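PDB 4IGB: LPXTG cell wall surface protein from Streptococcus gordonii, which is a peptidoglycan-anchored surface protein, probably an adhesin, represented here by its N-terminal N1 and N2 domains. Local coordinates for residues V350-T364 with T371-G383. Sequence-based numbering, arbitrary orientation.
Sequences VESGGVTLQEGRDYT and TVTVKMTPEYLKG
T364 and K375 form an antiparallel hydrogen-bonded pair, T364 N giving to K375 O at 2.8 Å and K375 N to T364 O at 2.9 Å; Y363 and M376 follow as a non-hydrogen-bonded pair. Past the last bridge T377 N donates to D362 O (2.9 Å), nearly straight at its hydrogen but from above the carbonyl plane. T377 is also the N-cap of helix 378-382. Its OG1, set between backbone N and carbonyl carbon (chi1 60°), gives its proton to R361 O at 2.8 Å and accepts from Y380 N, tying the helix start to the loop that leads into strand 363-368. These contacts close the base of the β-hairpin 363-368/371-376 in the N2 domain, a member of the adhesin clan; strand 371-376 also pairs with strand 333-338. On the helix, E379 forms a salt bridge with R361, whose NE donates to the syn lone pair of OE2 (3.1 Å), in the guanidinium plane, although the carboxylate is turned 57° from it. A water donates to both D362 OD1 and E379 OE2, bridging two carboxylates that probably repel each other, while D362 OD2 accepts from Q358 N. L357 CD1 lies 3.6 Å from Y380 CE1, and M376 CE lies over the centre of one face of the Y380 ring. V374 CG1 packs against Y363 CB (3.9 Å), and V350 CG2 sits centrally over one face of the Y363 ring.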
loop_
_atom_site.group_PDB
_atom_site.type_symbol
_atom_site.label_atom_id
_atom_site.label_comp_id
_atom_site.label_asym_id
_atom_site.label_seq_id
_atom_site.Cartn_x
_atom_site.Cartn_y
_atom_site.Cartn_z
ATOM N N VAL B 350 22.020 0.765 23.975
ATOM C CA VAL B 350 20.611 0.698 23.611
ATOM C C VAL B 350 19.775 0.692 24.883
ATOM O O VAL B 350 20.017 -0.118 25.774
ATOM C CB VAL B 350 20.311 -0.599 22.838
ATOM C CG1 VAL B 350 18.873 -0.614 22.348
ATOM C CG2 VAL B 350 21.304 -0.782 21.664
ATOM N N GLU B 351 18.813 1.606 24.975
ATOM C CA GLU B 351 17.954 1.715 26.154
ATOM C C GLU B 351 16.500 1.706 25.728
ATOM O O GLU B 351 16.168 2.154 24.632
ATOM C CB GLU B 351 18.190 3.039 26.879
ATOM C CG GLU B 351 19.620 3.304 27.311
ATOM C CD GLU B 351 19.831 4.734 27.770
ATOM O OE1 GLU B 351 19.765 5.651 26.920
ATOM O OE2 GLU B 351 20.061 4.947 28.979
ATOM N N SER B 352 15.634 1.225 26.612
ATOM C CA SER B 352 14.198 1.307 26.404
ATOM C C SER B 352 13.483 1.194 27.747
ATOM O O SER B 352 13.784 0.311 28.546
ATOM C CB SER B 352 13.721 0.197 25.476
ATOM O OG SER B 352 12.359 0.388 25.140
ATOM N N GLY B 353 12.545 2.098 27.993
ATOM C CA GLY B 353 11.765 2.049 29.217
ATOM C C GLY B 353 12.629 2.159 30.454
ATOM O O GLY B 353 12.366 1.497 31.453
ATOM N N GLY B 354 13.672 2.986 30.386
ATOM C CA GLY B 354 14.525 3.227 31.534
ATOM C C GLY B 354 15.499 2.106 31.850
ATOM O O GLY B 354 16.246 2.175 32.824
ATOM N N VAL B 355 15.498 1.072 31.020
ATOM C CA VAL B 355 16.433 -0.034 31.165
ATOM C C VAL B 355 17.489 -0.018 30.062
ATOM O O VAL B 355 17.165 0.171 28.887
ATOM C CB VAL B 355 15.699 -1.375 31.094
ATOM C CG1 VAL B 355 16.685 -2.511 31.030
ATOM C CG2 VAL B 355 14.770 -1.522 32.287
ATOM N N THR B 356 18.746 -0.218 30.447
ATOM C CA THR B 356 19.833 -0.379 29.488
ATOM C C THR B 356 19.773 -1.796 28.955
ATOM O O THR B 356 19.896 -2.759 29.709
ATOM C CB THR B 356 21.207 -0.115 30.132
ATOM O OG1 THR B 356 21.217 1.205 30.682
ATOM C CG2 THR B 356 22.324 -0.241 29.110
ATOM N N LEU B 357 19.564 -1.923 27.650
ATOM C CA LEU B 357 19.459 -3.232 27.018
ATOM C C LEU B 357 20.826 -3.897 26.911
ATOM O O LEU B 357 21.854 -3.222 26.892
ATOM C CB LEU B 357 18.806 -3.113 25.639
ATOM C CG LEU B 357 17.370 -2.584 25.630
ATOM C CD1 LEU B 357 16.692 -2.862 24.298
ATOM C CD2 LEU B 357 16.566 -3.175 26.778
ATOM N N GLN B 358 20.833 -5.224 26.851
ATOM C CA GLN B 358 22.077 -5.981 26.827
ATOM C C GLN B 358 22.374 -6.576 25.456
ATOM O O GLN B 358 21.523 -7.230 24.854
ATOM C CB GLN B 358 22.041 -7.096 27.876
ATOM C CG GLN B 358 21.734 -6.620 29.286
ATOM C CD GLN B 358 21.152 -7.717 30.157
ATOM O OE1 GLN B 358 20.028 -7.607 30.644
ATOM N NE2 GLN B 358 21.916 -8.783 30.358
ATOM N N GLU B 359 23.592 -6.350 24.973
ATOM C CA GLU B 359 24.038 -6.949 23.724
ATOM C C GLU B 359 24.049 -8.463 23.883
ATOM O O GLU B 359 24.405 -8.978 24.942
ATOM C CB GLU B 359 25.431 -6.443 23.351
ATOM C CG GLU B 359 25.907 -6.892 21.980
ATOM C CD GLU B 359 27.240 -6.281 21.597
ATOM O OE1 GLU B 359 27.753 -5.439 22.362
ATOM O OE2 GLU B 359 27.776 -6.644 20.530
ATOM N N GLY B 360 23.651 -9.174 22.835
ATOM C CA GLY B 360 23.508 -10.619 22.915
ATOM C C GLY B 360 22.101 -11.033 23.327
ATOM O O GLY B 360 21.423 -11.773 22.614
ATOM N N ARG B 361 21.644 -10.541 24.472
ATOM C CA ARG B 361 20.289 -10.853 24.941
ATOM C C ARG B 361 19.186 -10.101 24.191
ATOM O O ARG B 361 18.226 -10.701 23.712
ATOM C CB ARG B 361 20.145 -10.559 26.445
ATOM C CG ARG B 361 18.729 -10.814 26.989
ATOM C CD ARG B 361 18.528 -10.183 28.359
ATOM N NE ARG B 361 17.244 -10.554 28.952
ATOM C CZ ARG B 361 16.863 -10.239 30.192
ATOM N NH1 ARG B 361 17.671 -9.551 30.982
ATOM N NH2 ARG B 361 15.668 -10.613 30.641
ATOM N N ASP B 362 19.313 -8.782 24.134
ATOM C CA ASP B 362 18.249 -7.925 23.629
ATOM C C ASP B 362 18.496 -7.495 22.185
ATOM O O ASP B 362 17.559 -7.318 21.411
ATOM C CB ASP B 362 18.109 -6.685 24.504
ATOM C CG ASP B 362 17.708 -7.017 25.922
ATOM O OD1 ASP B 362 16.749 -7.803 26.090
ATOM O OD2 ASP B 362 18.355 -6.495 26.858
ATOM N N TYR B 363 19.763 -7.316 21.835
ATOM C CA TYR B 363 20.112 -6.896 20.495
ATOM C C TYR B 363 21.480 -7.430 20.098
ATOM O O TYR B 363 22.261 -7.876 20.948
ATOM C CB TYR B 363 20.106 -5.368 20.406
ATOM C CG TYR B 363 21.192 -4.699 21.223
ATOM C CD1 TYR B 363 22.439 -4.418 20.669
ATOM C CD2 TYR B 363 20.967 -4.341 22.543
ATOM C CE1 TYR B 363 23.432 -3.796 21.416
ATOM C CE2 TYR B 363 21.948 -3.723 23.299
ATOM C CZ TYR B 363 23.175 -3.449 22.733
ATOM O OH TYR B 363 24.138 -2.825 23.492
ATOM N N THR B 364 21.757 -7.385 18.797
ATOM C CA THR B 364 23.094 -7.673 18.280
ATOM C C THR B 364 23.542 -6.524 17.393
ATOM O O THR B 364 22.726 -5.732 16.917
ATOM C CB THR B 364 23.137 -8.951 17.445
ATOM O OG1 THR B 364 22.251 -8.815 16.326
ATOM C CG2 THR B 364 22.723 -10.151 18.276
ATOM N N THR B 371 29.051 1.278 8.103
ATOM C CA THR B 371 27.672 0.947 8.467
ATOM C C THR B 371 27.587 0.129 9.747
ATOM O O THR B 371 28.250 -0.891 9.881
ATOM C CB THR B 371 26.966 0.179 7.353
ATOM O OG1 THR B 371 26.905 1.004 6.190
ATOM C CG2 THR B 371 25.547 -0.200 7.779
ATOM N N VAL B 372 26.760 0.583 10.687
ATOM C CA VAL B 372 26.539 -0.158 11.924
ATOM C C VAL B 372 25.059 -0.458 12.125
ATOM O O VAL B 372 24.226 0.453 12.147
ATOM C CB VAL B 372 27.081 0.594 13.148
ATOM C CG1 VAL B 372 26.682 -0.139 14.436
ATOM C CG2 VAL B 372 28.589 0.722 13.046
ATOM N N THR B 373 24.736 -1.738 12.260
ATOM C CA THR B 373 23.342 -2.163 12.290
ATOM C C THR B 373 22.985 -2.826 13.607
ATOM O O THR B 373 23.637 -3.772 14.035
ATOM C CB THR B 373 23.025 -3.121 11.130
ATOM O OG1 THR B 373 23.198 -2.427 9.892
ATOM C CG2 THR B 373 21.589 -3.640 11.217
ATOM N N VAL B 374 21.950 -2.314 14.255
ATOM C CA VAL B 374 21.444 -2.940 15.465
ATOM C C VAL B 374 20.210 -3.764 15.135
ATOM O O VAL B 374 19.280 -3.270 14.505
ATOM C CB VAL B 374 21.101 -1.907 16.542
ATOM C CG1 VAL B 374 20.407 -2.593 17.722
ATOM C CG2 VAL B 374 22.356 -1.182 16.977
ATOM N N LYS B 375 20.214 -5.024 15.563
ATOM C CA LYS B 375 19.102 -5.934 15.315
ATOM C C LYS B 375 18.566 -6.409 16.645
ATOM O O LYS B 375 19.306 -7.010 17.432
ATOM C CB LYS B 375 19.572 -7.149 14.505
ATOM C CG LYS B 375 20.361 -6.795 13.248
ATOM C CD LYS B 375 20.772 -8.045 12.471
ATOM C CE LYS B 375 21.675 -7.691 11.286
ATOM N NZ LYS B 375 21.736 -8.795 10.282
ATOM N N MET B 376 17.290 -6.135 16.907
ATOM C CA MET B 376 16.656 -6.630 18.122
ATOM C C MET B 376 16.537 -8.131 17.966
ATOM O O MET B 376 16.293 -8.611 16.869
ATOM C CB MET B 376 15.283 -5.986 18.338
ATOM C CG MET B 376 15.292 -4.474 18.180
ATOM S SD MET B 376 16.609 -3.664 19.132
ATOM C CE MET B 376 16.115 -4.011 20.831
ATOM N N THR B 377 16.740 -8.872 19.053
ATOM C CA THR B 377 16.648 -10.326 19.010
ATOM C C THR B 377 15.197 -10.807 18.992
ATOM O O THR B 377 14.276 -10.072 19.371
ATOM C CB THR B 377 17.297 -10.964 20.244
ATOM O OG1 THR B 377 16.622 -10.484 21.414
ATOM C CG2 THR B 377 18.769 -10.617 20.320
ATOM N N PRO B 378 14.992 -12.060 18.560
ATOM C CA PRO B 378 13.666 -12.681 18.622
ATOM C C PRO B 378 13.079 -12.606 20.041
ATOM O O PRO B 378 11.889 -12.298 20.192
ATOM C CB PRO B 378 13.948 -14.128 18.219
ATOM C CG PRO B 378 15.150 -14.023 17.308
ATOM C CD PRO B 378 15.984 -12.916 17.882
ATOM N N GLU B 379 13.905 -12.848 21.058
ATOM C CA GLU B 379 13.456 -12.763 22.449
ATOM C C GLU B 379 12.909 -11.369 22.770
ATOM O O GLU B 379 11.885 -11.240 23.433
ATOM C CB GLU B 379 14.576 -13.143 23.438
ATOM C CG GLU B 379 14.223 -12.904 24.926
ATOM C CD GLU B 379 15.448 -12.849 25.870
ATOM O OE1 GLU B 379 16.359 -13.704 25.728
ATOM O OE2 GLU B 379 15.497 -11.950 26.756
ATOM N N TYR B 380 13.589 -10.326 22.300
ATOM C CA TYR B 380 13.126 -8.980 22.579
ATOM C C TYR B 380 11.792 -8.743 21.893
ATOM O O TYR B 380 10.874 -8.194 22.492
ATOM C CB TYR B 380 14.138 -7.905 22.162
ATOM C CG TYR B 380 13.697 -6.523 22.615
ATOM C CD1 TYR B 380 14.095 -6.014 23.845
ATOM C CD2 TYR B 380 12.855 -5.747 21.831
ATOM C CE1 TYR B 380 13.683 -4.771 24.278
ATOM C CE2 TYR B 380 12.438 -4.495 22.255
ATOM C CZ TYR B 380 12.855 -4.013 23.478
ATOM O OH TYR B 380 12.445 -2.769 23.909
ATOM N N LEU B 381 11.689 -9.172 20.640
ATOM C CA LEU B 381 10.440 -9.058 19.889
ATOM C C LEU B 381 9.295 -9.800 20.577
ATOM O O LEU B 381 8.172 -9.308 20.626
ATOM C CB LEU B 381 10.605 -9.581 18.451
ATOM C CG LEU B 381 11.511 -8.763 17.516
ATOM C CD1 LEU B 381 11.541 -9.369 16.112
ATOM C CD2 LEU B 381 11.066 -7.317 17.453
ATOM N N LYS B 382 9.587 -10.990 21.090
ATOM C CA LYS B 382 8.576 -11.841 21.713
ATOM C C LYS B 382 7.968 -11.177 22.947
ATOM O O LYS B 382 6.800 -11.379 23.259
ATOM C CB LYS B 382 9.207 -13.187 22.092
ATOM C CG LYS B 382 8.264 -14.203 22.706
ATOM C CD LYS B 382 9.000 -15.505 23.057
ATOM C CE LYS B 382 8.073 -16.542 23.717
ATOM N NZ LYS B 382 7.576 -16.144 25.077
ATOM N N GLY B 383 8.776 -10.387 23.644
ATOM C CA GLY B 383 8.343 -9.712 24.852
ATOM C C GLY B 383 7.331 -8.617 24.586
ATOM O O GLY B 383 6.677 -8.135 25.503
HETATM O O HOH W 1 14.824 -9.615 25.472
HETATM O O HOH W 2 19.850 -9.999 16.610
#